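PDB 6LQF: AT-rich interactive domain-containing protein 4 from Arabidopsis thaliana, which recognises DNA and H3K4me3 histone tails through its zinc-binding ARID-PHD cassette and regulates the floral transition in this plant. Local coordinates for residues A[14-18]-A[32-36]. Sequence-based numbering, arbitrary orientation.
With ZN (zinc ion), chain E.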
loop_
_atom_site.group_PDB
_atom_site.type_symbol
_atom_site.label_atom_id
_atom_site.label_comp_id
_atom_site.label_asym_id
_atom_site.label_seq_id
_atom_site.Cartn_x
_atom_site.Cartn_y
_atom_site.Cartn_z
ATOM N N HIS A 14 16.337 9.457 -4.287
ATOM C CA HIS A 14 16.023 10.327 -5.424
ATOM C C HIS A 14 16.092 11.771 -4.951
ATOM O O HIS A 14 15.659 12.056 -3.846
ATOM C CB HIS A 14 14.617 9.996 -5.922
ATOM C CG HIS A 14 14.330 10.455 -7.309
ATOM N ND1 HIS A 14 13.054 10.778 -7.730
ATOM C CD2 HIS A 14 15.136 10.588 -8.384
ATOM C CE1 HIS A 14 13.101 11.105 -9.013
ATOM N NE2 HIS A 14 14.348 10.991 -9.434
ATOM N N ASP A 15 16.599 12.730 -5.719
ATOM C CA ASP A 15 16.486 14.046 -5.084
ATOM C C ASP A 15 15.088 14.637 -5.289
ATOM O O ASP A 15 14.338 14.779 -4.335
ATOM C CB ASP A 15 17.592 14.998 -5.519
ATOM C CG ASP A 15 18.634 15.164 -4.419
ATOM O OD1 ASP A 15 18.664 14.285 -3.522
ATOM O OD2 ASP A 15 19.411 16.141 -4.438
ATOM N N CYS A 16 14.742 14.948 -6.519
ATOM C CA CYS A 16 13.349 15.232 -6.883
ATOM C C CYS A 16 12.605 16.291 -6.048
ATOM O O CYS A 16 11.973 17.160 -6.623
ATOM C CB CYS A 16 12.537 13.910 -6.918
ATOM S SG CYS A 16 11.943 13.075 -5.388
ATOM N N GLY A 17 12.647 16.239 -4.727
ATOM C CA GLY A 17 11.831 17.156 -3.930
ATOM C C GLY A 17 10.317 16.995 -4.084
ATOM O O GLY A 17 9.554 17.934 -3.857
ATOM N N ARG A 18 9.887 15.798 -4.473
ATOM C CA ARG A 18 8.477 15.457 -4.601
ATOM C C ARG A 18 7.779 15.681 -3.275
ATOM O O ARG A 18 8.382 15.451 -2.206
ATOM C CB ARG A 18 8.338 13.994 -5.020
ATOM C CG ARG A 18 6.981 13.578 -5.603
ATOM C CD ARG A 18 6.650 12.169 -5.224
ATOM N NE ARG A 18 6.448 12.104 -3.774
ATOM C CZ ARG A 18 6.720 11.051 -3.010
ATOM N NH1 ARG A 18 7.236 9.942 -3.538
ATOM N NH2 ARG A 18 6.472 11.133 -1.684
ATOM N N ASP A 32 7.022 11.829 -11.174
ATOM C CA ASP A 32 8.274 11.509 -10.481
ATOM C C ASP A 32 8.669 10.037 -10.711
ATOM O O ASP A 32 9.877 9.729 -10.862
ATOM C CB ASP A 32 8.163 11.807 -8.968
ATOM C CG ASP A 32 9.475 11.891 -8.323
ATOM O OD1 ASP A 32 10.351 12.676 -8.719
ATOM O OD2 ASP A 32 9.651 11.122 -7.363
ATOM N N VAL A 33 7.696 9.137 -10.767
ATOM C CA VAL A 33 8.015 7.727 -11.077
ATOM C C VAL A 33 8.611 7.598 -12.476
ATOM O O VAL A 33 9.623 6.877 -12.651
ATOM C CB VAL A 33 6.786 6.786 -10.947
ATOM C CG1 VAL A 33 7.122 5.393 -11.397
ATOM C CG2 VAL A 33 6.333 6.717 -9.481
ATOM N N MET A 34 8.020 8.318 -13.466
ATOM C CA MET A 34 8.544 8.237 -14.830
ATOM C C MET A 34 9.986 8.744 -14.862
ATOM O O MET A 34 10.851 8.100 -15.475
ATOM C CB MET A 34 7.647 9.024 -15.772
ATOM C CG MET A 34 6.279 8.452 -15.884
ATOM S SD MET A 34 5.229 9.640 -16.811
ATOM C CE MET A 34 5.997 9.613 -18.380
ATOM N N GLN A 35 10.252 9.860 -14.178
ATOM C CA GLN A 35 11.605 10.433 -14.225
ATOM C C GLN A 35 12.611 9.476 -13.580
ATOM O O GLN A 35 13.728 9.263 -14.076
ATOM C CB GLN A 35 11.637 11.786 -13.534
ATOM C CG GLN A 35 12.997 12.473 -13.633
ATOM C CD GLN A 35 13.206 13.502 -12.544
ATOM O OE1 GLN A 35 12.374 14.386 -12.336
ATOM N NE2 GLN A 35 14.316 13.386 -11.833
ATOM N N PHE A 36 12.186 8.843 -12.496
ATOM C CA PHE A 36 13.042 7.897 -11.768
ATOM C C PHE A 36 13.342 6.694 -12.633
ATOM O O PHE A 36 14.473 6.235 -12.689
ATOM C CB PHE A 36 12.340 7.440 -10.464
ATOM C CG PHE A 36 13.108 6.419 -9.704
ATOM C CD1 PHE A 36 14.145 6.809 -8.894
ATOM C CD2 PHE A 36 12.798 5.047 -9.815
ATOM C CE1 PHE A 36 14.908 5.857 -8.210
ATOM C CE2 PHE A 36 13.543 4.115 -9.121
ATOM C CZ PHE A 36 14.576 4.527 -8.315
HETATM ZN ZN ZN E . 11.510 11.194 -6.442
#
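His14, Cys16 and Asp32 meet on one zinc ion in a four-ligand site (His, Cys, Asp, His) that ties the loop ahead of helix 26-39 to that helix in the ARID part of the chain; His126 is the fourth ligand. His14 binds through ND1 at 2.0 Å, Cys16 through SG at 2.2 Å and Asp32 through OD2. The His14 ring and the Asp32 carboxylate approach from opposite directions with their planes tilted against each other, and OD1 of Asp32 lies at the ring edge, 3.2 Å from His14 CE1. Phe36, one helical turn on from Asp32, turns its edge toward one face of His14, the planes at 81°, while its CB makes a CH-pi contact with that same ring. With CG anti to the backbone N (chi1 -162°), Arg18 lays its aliphatic part across Asp32, guanidinium and carboxylate nearly perpendicular. Its charged end reaches past this carboxylate to a salt bridge with Asp128 and a hydrogen bond with Tyr122, whose hydroxyl also bonds Asp32 OD2. A leucine in place of Arg18 would probably leave Asp128 without its charge partner and Tyr122 less firmly held beside the zinc ligand. The backbone N of Arg18 donates a nearly straight (170°) hydrogen bond to the zinc-bound Cys16 SG, 3.5 Å away.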